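Local structure of member of s1p family of ribosomal proteins (Pyrococcus furiosus, 5YH1) at residues P146-L151 and A175-Y180; K391-L396 and G414-F419. The protein probably acts as an exonuclease on nucleic acids, its DHH domain, the part described here, binding a manganese ion. All coordinates share one frame; numbering follows the deposited sequence.

In the fold
The two contacts follow one another along the chain, interaction 1 being complete well before interaction 2 begins, and they lie in different parts of the molecule. Their centres are 25 Å apart and their nearest atoms about 15 Å, so neither touches the other. Interaction 1 belongs to the region of the parallel five-stranded sheet and the manganese site, the Tyr148 side chain being about 11 Å from that of the ligand Asp137; it joins helix 145-152 to the loop ahead of edge strand 183-185. Interaction 2 belongs to the mixed six-stranded sheet near the C-terminus, away from that site, where helix 389-399 packs on strand 413-417. They share no helix, strand or sheet, so each contact packs a separate lobe.

Interaction 1 (P146-L151 and A175-Y180); sequences PAYKRL and AKVDEY
Tyr148 and Tyr180 meet at the roots of their side chains, CB of Tyr148 lying 3.7 Å from CB of Tyr180, and from there the two rings diverge instead of stacking. Both have CG anti to the carbonyl carbon (chi1 -59° and -60°), but on differently directed backbones this sends the rings apart. The Tyr148 ring presents its edge to Val177, whose CG2 lies near the ring plane, 3.6 Å from CE2. The compact, branched valine suits this site because one methyl fills the space beside the ring. Tyr148 OH is hydrogen-bonded to the carbonyl O of Gly139, which fixes the far end of the ring. The extended Lys149 chain passes at a slant across the CE1/OH end of the Tyr180 ring: CG and CE of Lys149 are each 3.9 Å from CE1, and CE is 3.8 Å from Tyr180 OH. Lysine fits this partly exposed border, its methylenes packing while the ammonium extends beyond them. With an alanine in place of Tyr180 the two CB atoms could still meet, but the methylenes of Lys149 would probably lose their aromatic neighbour and a gap would open beside the helix. The contact thus joins helix 145-152 to the short 3-10 turn 176-179 and Tyr180 within the DHH domain. Van der Waals packing holds it, excluding water on the buried Tyr148/Val177 side, while at the Lys149/Tyr180 side, bordering solvent, carbon meets a hydroxyl.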
ATOM      1  N   PRO A 146       6.008  14.973 -18.059  1.00 24.49           N
ATOM      2  CA  PRO A 146       4.658  14.380 -18.044  1.00 24.71           C
ATOM      3  C   PRO A 146       3.786  14.860 -16.887  1.00 24.83           C
ATOM      4  O   PRO A 146       2.610  15.146 -17.082  1.00 24.27           O
ATOM      5  CB  PRO A 146       4.942  12.885 -17.937  1.00 24.81           C
ATOM      6  CG  PRO A 146       6.264  12.718 -18.628  1.00 24.42           C
ATOM      7  CD  PRO A 146       7.051  13.964 -18.326  1.00 24.52           C
ATOM      8  N   ALA A 147       4.365  14.973 -15.695  1.00 25.45           N
ATOM      9  CA  ALA A 147       3.640  15.507 -14.541  1.00 25.14           C
ATOM     10  C   ALA A 147       3.221  16.950 -14.766  1.00 24.68           C
ATOM     11  O   ALA A 147       2.113  17.353 -14.403  1.00 25.17           O
ATOM     12  CB  ALA A 147       4.496  15.401 -13.283  1.00 25.62           C
ATOM     13  N   TYR A 148       4.110  17.735 -15.364  1.00 24.91           N
ATOM     14  CA  TYR A 148       3.841  19.154 -15.580  1.00 24.89           C
ATOM     15  C   TYR A 148       2.783  19.371 -16.671  1.00 24.94           C
ATOM     16  O   TYR A 148       1.971  20.277 -16.563  1.00 23.93           O
ATOM     17  CB  TYR A 148       5.127  19.924 -15.901  1.00 24.89           C
ATOM     18  CG  TYR A 148       6.206  19.860 -14.826  1.00 24.88           C
ATOM     19  CD1 TYR A 148       5.886  19.759 -13.473  1.00 24.95           C
ATOM     20  CD2 TYR A 148       7.547  19.921 -15.173  1.00 24.87           C
ATOM     21  CE1 TYR A 148       6.873  19.713 -12.509  1.00 25.43           C
ATOM     22  CE2 TYR A 148       8.542  19.870 -14.214  1.00 25.29           C
ATOM     23  CZ  TYR A 148       8.201  19.769 -12.886  1.00 25.15           C
ATOM     24  OH  TYR A 148       9.194  19.724 -11.942  1.00 24.67           O
ATOM     25  N   LYS A 149       2.779  18.536 -17.703  1.00 26.49           N
ATOM     26  CA  LYS A 149       1.709  18.599 -18.711  1.00 27.25           C
ATOM     27  C   LYS A 149       0.337  18.420 -18.069  1.00 27.22           C
ATOM     28  O   LYS A 149      -0.608  19.115 -18.424  1.00 26.80           O
ATOM     29  CB  LYS A 149       1.918  17.550 -19.791  1.00 28.86           C
ATOM     30  CG  LYS A 149       3.055  17.914 -20.723  1.00 30.55           C
ATOM     31  CD  LYS A 149       3.285  16.836 -21.756  1.00 32.55           C
ATOM     32  CE  LYS A 149       4.270  17.320 -22.798  1.00 35.34           C
ATOM     33  NZ  LYS A 149       4.337  16.374 -23.941  1.00 38.27           N
ATOM     34  N   ARG A 150       0.247  17.522 -17.089  1.00 26.25           N
ATOM     35  CA  ARG A 150      -0.997  17.303 -16.380  1.00 25.48           C
ATOM     36  C   ARG A 150      -1.361  18.473 -15.482  1.00 25.62           C
ATOM     37  O   ARG A 150      -2.515  18.920 -15.493  1.00 24.81           O
ATOM     38  CB  ARG A 150      -0.946  15.993 -15.602  1.00 26.47           C
ATOM     39  CG  ARG A 150      -1.021  14.787 -16.524  1.00 27.25           C
ATOM     40  CD  ARG A 150      -0.502  13.552 -15.833  1.00 28.16           C
ATOM     41  NE  ARG A 150      -0.584  12.352 -16.661  1.00 27.53           N
ATOM     42  CZ  ARG A 150       0.256  12.047 -17.643  1.00 27.38           C
ATOM     43  NH1 ARG A 150       1.256  12.867 -17.978  1.00 26.71           N
ATOM     44  NH2 ARG A 150       0.088  10.908 -18.307  1.00 27.01           N
ATOM     45  N   LEU A 151      -0.392  18.999 -14.730  1.00 25.61           N
ATOM     46  CA  LEU A 151      -0.661  20.181 -13.899  1.00 25.77           C
ATOM     47  C   LEU A 151      -1.083  21.408 -14.727  1.00 27.39           C
ATOM     48  O   LEU A 151      -1.926  22.200 -14.294  1.00 27.50           O
ATOM     49  CB  LEU A 151       0.544  20.522 -13.010  1.00 24.54           C
ATOM     50  CG  LEU A 151       0.816  19.527 -11.879  1.00 23.79           C
ATOM     51  CD1 LEU A 151       2.170  19.792 -11.246  1.00 23.62           C
ATOM     52  CD2 LEU A 151      -0.273  19.578 -10.821  1.00 24.26           C
ATOM     53  N   ALA A 175      16.556  25.034 -20.495  1.00 40.29           N
ATOM     54  CA  ALA A 175      16.366  23.629 -20.820  1.00 38.65           C
ATOM     55  C   ALA A 175      14.922  23.363 -21.199  1.00 36.11           C
ATOM     56  O   ALA A 175      14.041  24.180 -20.942  1.00 35.11           O
ATOM     57  CB  ALA A 175      16.756  22.757 -19.640  1.00 39.78           C
ATOM     58  N   LYS A 176      14.695  22.196 -21.785  1.00 35.23           N
ATOM     59  CA  LYS A 176      13.369  21.787 -22.237  1.00 36.79           C
ATOM     60  C   LYS A 176      12.326  21.863 -21.118  1.00 33.94           C
ATOM     61  O   LYS A 176      11.235  22.401 -21.318  1.00 30.78           O
ATOM     62  CB  LYS A 176      13.427  20.370 -22.805  1.00 40.95           C
ATOM     63  CG  LYS A 176      12.184  19.978 -23.581  1.00 47.48           C
ATOM     64  CD  LYS A 176      12.278  18.556 -24.112  1.00 53.06           C
ATOM     65  CE  LYS A 176      11.055  18.213 -24.956  1.00 56.27           C
ATOM     66  NZ  LYS A 176      10.880  16.740 -25.096  1.00 59.28           N
ATOM     67  N   VAL A 177      12.681  21.359 -19.934  1.00 32.27           N
ATOM     68  CA  VAL A 177      11.760  21.349 -18.795  1.00 30.75           C
ATOM     69  C   VAL A 177      11.303  22.751 -18.400  1.00 30.64           C
ATOM     70  O   VAL A 177      10.207  22.906 -17.860  1.00 27.87           O
ATOM     71  CB  VAL A 177      12.379  20.647 -17.554  1.00 30.68           C
ATOM     72  CG1 VAL A 177      13.486  21.500 -16.936  1.00 30.16           C
ATOM     73  CG2 VAL A 177      11.310  20.328 -16.516  1.00 29.40           C
ATOM     74  N   ASP A 178      12.134  23.765 -18.662  1.00 31.37           N
ATOM     75  CA  ASP A 178      11.825  25.142 -18.233  1.00 32.41           C
ATOM     76  C   ASP A 178      10.570  25.721 -18.887  1.00 33.09           C
ATOM     77  O   ASP A 178       9.921  26.603 -18.316  1.00 31.28           O
ATOM     78  CB  ASP A 178      13.005  26.087 -18.493  1.00 33.43           C
ATOM     79  CG  ASP A 178      14.200  25.797 -17.597  1.00 33.98           C
ATOM     80  OD1 ASP A 178      14.012  25.557 -16.392  1.00 35.78           O
ATOM     81  OD2 ASP A 178      15.333  25.807 -18.102  1.00 35.42           O
ATOM     82  N   GLU A 179      10.220  25.222 -20.068  1.00 34.70           N
ATOM     83  CA  GLU A 179       8.982  25.659 -20.735  1.00 37.29           C
ATOM     84  C   GLU A 179       7.717  25.224 -19.997  1.00 35.12           C
ATOM     85  O   GLU A 179       6.652  25.784 -20.233  1.00 35.04           O
ATOM     86  CB  GLU A 179       8.935  25.145 -22.170  1.00 40.09           C
ATOM     87  CG  GLU A 179      10.030  25.724 -23.053  1.00 45.15           C
ATOM     88  CD  GLU A 179      10.131  25.038 -24.408  1.00 50.36           C
ATOM     89  OE1 GLU A 179      10.037  23.788 -24.475  1.00 54.41           O
ATOM     90  OE2 GLU A 179      10.319  25.756 -25.410  1.00 53.39           O
ATOM     91  N   TYR A 180       7.826  24.244 -19.099  1.00 32.14           N
ATOM     92  CA  TYR A 180       6.656  23.728 -18.393  1.00 31.57           C
ATOM     93  C   TYR A 180       6.545  24.205 -16.948  1.00 32.44           C
ATOM     94  O   TYR A 180       5.583  23.861 -16.272  1.00 31.62           O
ATOM     95  CB  TYR A 180       6.656  22.204 -18.430  1.00 31.83           C
ATOM     96  CG  TYR A 180       6.626  21.655 -19.828  1.00 31.46           C
ATOM     97  CD1 TYR A 180       5.418  21.385 -20.466  1.00 32.08           C
ATOM     98  CD2 TYR A 180       7.802  21.426 -20.523  1.00 32.95           C
ATOM     99  CE1 TYR A 180       5.388  20.886 -21.759  1.00 33.42           C
ATOM    100  CE2 TYR A 180       7.786  20.931 -21.818  1.00 34.30           C
ATOM    101  CZ  TYR A 180       6.575  20.661 -22.425  1.00 34.12           C
ATOM    102  OH  TYR A 180       6.570  20.163 -23.698  1.00 37.32           O
TER

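Interaction 2 (K391-L396 and G414-F419); sequences KIVKIL and GSIKFF
Ile416 has CG1 anti to its carbonyl carbon (chi1 -52°), and Val393 turns CG2 the same way relative to its own backbone (chi1 168° for CG1); these settings bring CG2 of Val393 to 4.1 Å from CG1 of Ile416. The valine and isoleucine pass flank to flank, pointing opposite ways. One turn further along the helix, Leu396 adds a looser approach, its CD1 4.5 Å from CD1 of Ile416. The isoleucine therefore faces two residues spaced i, i+3 on one side of the helix. This is a helix packed on one face of the mixed sheet, consistent with the DHHA1-like C-terminal domain of DHH phosphoesterases: helix 389-399 lies against strand 413-417, an inner strand flanked by 373-378 and 406-409. Beta-branched isoleucine suits the strand, while valine and leucine give the helix an apolar face of differing reach, the short valine close to the backbone and the longer leucine extending further. All three are buried, and Val405, in the loop before strand 406-409, touches each of them. Leu396 also packs on Ala429 of helix 423-435, which brings a second helix to the same apolar layer. The strand's backbone is occupied with its neighbours, Ile416 being hydrogen-bonded to Ala374.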
ATOM      1  N   LYS A 391      26.769   7.787 -21.330  1.00 35.92           N
ATOM      2  CA  LYS A 391      27.321   7.360 -22.620  1.00 38.39           C
ATOM      3  C   LYS A 391      27.331   5.846 -22.742  1.00 35.78           C
ATOM      4  O   LYS A 391      27.036   5.308 -23.802  1.00 34.00           O
ATOM      5  CB  LYS A 391      28.749   7.880 -22.824  1.00 42.39           C
ATOM      6  CG  LYS A 391      28.817   9.368 -23.095  1.00 48.52           C
ATOM      7  CD  LYS A 391      30.253   9.868 -23.180  1.00 53.36           C
ATOM      8  CE  LYS A 391      30.289  11.392 -23.252  1.00 57.70           C
ATOM      9  NZ  LYS A 391      31.643  11.950 -22.973  1.00 60.75           N
ATOM     10  N   ILE A 392      27.697   5.160 -21.660  1.00 33.71           N
ATOM     11  CA  ILE A 392      27.761   3.701 -21.686  1.00 32.71           C
ATOM     12  C   ILE A 392      26.366   3.109 -21.872  1.00 31.00           C
ATOM     13  O   ILE A 392      26.204   2.161 -22.625  1.00 28.78           O
ATOM     14  CB  ILE A 392      28.483   3.128 -20.447  1.00 32.76           C
ATOM     15  CG1 ILE A 392      29.986   3.417 -20.578  1.00 33.53           C
ATOM     16  CG2 ILE A 392      28.250   1.624 -20.317  1.00 32.32           C
ATOM     17  CD1 ILE A 392      30.791   3.160 -19.334  1.00 34.47           C
ATOM     18  N   VAL A 393      25.370   3.698 -21.218  1.00 31.88           N
ATOM     19  CA  VAL A 393      23.983   3.239 -21.340  1.00 33.43           C
ATOM     20  C   VAL A 393      23.470   3.391 -22.772  1.00 35.02           C
ATOM     21  O   VAL A 393      22.835   2.474 -23.297  1.00 35.54           O
ATOM     22  CB  VAL A 393      23.049   3.974 -20.357  1.00 33.62           C
ATOM     23  CG1 VAL A 393      21.582   3.717 -20.687  1.00 34.75           C
ATOM     24  CG2 VAL A 393      23.351   3.551 -18.930  1.00 33.58           C
ATOM     25  N   LYS A 394      23.741   4.540 -23.395  1.00 35.35           N
ATOM     26  CA  LYS A 394      23.392   4.751 -24.803  1.00 35.76           C
ATOM     27  C   LYS A 394      24.069   3.698 -25.681  1.00 36.08           C
ATOM     28  O   LYS A 394      23.428   3.106 -26.557  1.00 35.36           O
ATOM     29  CB  LYS A 394      23.785   6.160 -25.270  1.00 37.58           C
ATOM     30  CG  LYS A 394      22.999   7.278 -24.604  1.00 38.60           C
ATOM     31  N   ILE A 395      25.354   3.447 -25.442  1.00 34.34           N
ATOM     32  CA  ILE A 395      26.062   2.405 -26.188  1.00 35.27           C
ATOM     33  C   ILE A 395      25.361   1.044 -26.013  1.00 35.66           C
ATOM     34  O   ILE A 395      25.130   0.334 -26.991  1.00 34.90           O
ATOM     35  CB  ILE A 395      27.555   2.311 -25.789  1.00 35.52           C
ATOM     36  CG1 ILE A 395      28.329   3.527 -26.324  1.00 37.40           C
ATOM     37  CG2 ILE A 395      28.193   1.036 -26.325  1.00 35.66           C
ATOM     38  CD1 ILE A 395      29.732   3.667 -25.759  1.00 37.47           C
ATOM     39  N   LEU A 396      25.019   0.686 -24.778  1.00 35.19           N
ATOM     40  CA  LEU A 396      24.413  -0.624 -24.521  1.00 35.33           C
ATOM     41  C   LEU A 396      23.058  -0.763 -25.235  1.00 33.74           C
ATOM     42  O   LEU A 396      22.783  -1.798 -25.828  1.00 31.36           O
ATOM     43  CB  LEU A 396      24.276  -0.888 -23.013  1.00 35.16           C
ATOM     44  CG  LEU A 396      25.591  -1.038 -22.222  1.00 35.22           C
ATOM     45  CD1 LEU A 396      25.312  -1.200 -20.735  1.00 35.25           C
ATOM     46  CD2 LEU A 396      26.438  -2.198 -22.714  1.00 35.54           C
ATOM     47  N   GLY A 414      24.504   6.010 -10.683  1.00 41.66           N
ATOM     48  CA  GLY A 414      23.165   5.842 -11.199  1.00 39.79           C
ATOM     49  C   GLY A 414      22.794   4.382 -11.282  1.00 38.20           C
ATOM     50  O   GLY A 414      23.361   3.540 -10.582  1.00 35.12           O
ATOM     51  N   SER A 415      21.832   4.080 -12.138  1.00 38.07           N
ATOM     52  CA  SER A 415      21.328   2.725 -12.252  1.00 40.65           C
ATOM     53  C   SER A 415      20.804   2.436 -13.648  1.00 40.26           C
ATOM     54  O   SER A 415      20.385   3.339 -14.367  1.00 42.14           O
ATOM     55  CB  SER A 415      20.248   2.470 -11.204  1.00 41.47           C
ATOM     56  OG  SER A 415      19.238   3.447 -11.284  1.00 44.28           O
ATOM     57  N   ILE A 416      20.896   1.168 -14.027  1.00 39.03           N
ATOM     58  CA  ILE A 416      20.454   0.668 -15.317  1.00 37.98           C
ATOM     59  C   ILE A 416      19.269  -0.255 -15.057  1.00 36.14           C
ATOM     60  O   ILE A 416      19.202  -0.914 -14.011  1.00 33.86           O
ATOM     61  CB  ILE A 416      21.563  -0.145 -16.012  1.00 40.38           C
ATOM     62  CG1 ILE A 416      22.874   0.648 -16.058  1.00 45.22           C
ATOM     63  CG2 ILE A 416      21.162  -0.491 -17.434  1.00 42.26           C
ATOM     64  CD1 ILE A 416      24.057  -0.145 -16.589  1.00 46.18           C
ATOM     65  N   LYS A 417      18.326  -0.280 -15.992  1.00 33.64           N
ATOM     66  CA  LYS A 417      17.277  -1.297 -16.021  1.00 32.26           C
ATOM     67  C   LYS A 417      17.405  -2.026 -17.346  1.00 30.67           C
ATOM     68  O   LYS A 417      17.951  -1.488 -18.313  1.00 31.09           O
ATOM     69  CB  LYS A 417      15.884  -0.676 -15.889  1.00 34.29           C
ATOM     70  CG  LYS A 417      15.631   0.057 -14.579  1.00 35.05           C
ATOM     71  N   PHE A 418      16.930  -3.265 -17.374  1.00 28.76           N
ATOM     72  CA  PHE A 418      16.974  -4.100 -18.568  1.00 27.73           C
ATOM     73  C   PHE A 418      16.018  -5.283 -18.379  1.00 27.52           C
ATOM     74  O   PHE A 418      15.495  -5.487 -17.275  1.00 27.93           O
ATOM     75  CB  PHE A 418      18.398  -4.601 -18.805  1.00 27.58           C
ATOM     76  CG  PHE A 418      19.086  -5.071 -17.549  1.00 27.23           C
ATOM     77  CD1 PHE A 418      18.896  -6.359 -17.075  1.00 26.29           C
ATOM     78  CD2 PHE A 418      19.926  -4.218 -16.840  1.00 27.49           C
ATOM     79  CE1 PHE A 418      19.519  -6.783 -15.915  1.00 27.02           C
ATOM     80  CE2 PHE A 418      20.556  -4.646 -15.684  1.00 26.64           C
ATOM     81  CZ  PHE A 418      20.355  -5.926 -15.223  1.00 26.25           C
ATOM     82  N   PHE A 419      15.799  -6.045 -19.449  1.00 26.55           N
ATOM     83  CA  PHE A 419      14.981  -7.260 -19.391  1.00 26.72           C
ATOM     84  C   PHE A 419      15.742  -8.369 -18.671  1.00 26.37           C
ATOM     85  O   PHE A 419      16.917  -8.614 -18.966  1.00 26.92           O
ATOM     86  CB  PHE A 419      14.617  -7.745 -20.803  1.00 26.45           C
ATOM     87  CG  PHE A 419      13.637  -6.868 -21.541  1.00 26.93           C
ATOM     88  CD1 PHE A 419      12.819  -5.954 -20.884  1.00 27.27           C
ATOM     89  CD2 PHE A 419      13.517  -6.982 -22.917  1.00 27.24           C
ATOM     90  CE1 PHE A 419      11.926  -5.162 -21.594  1.00 28.15           C
ATOM     91  CE2 PHE A 419      12.625  -6.198 -23.627  1.00 27.51           C
ATOM     92  CZ  PHE A 419      11.825  -5.291 -22.968  1.00 27.80           C
TER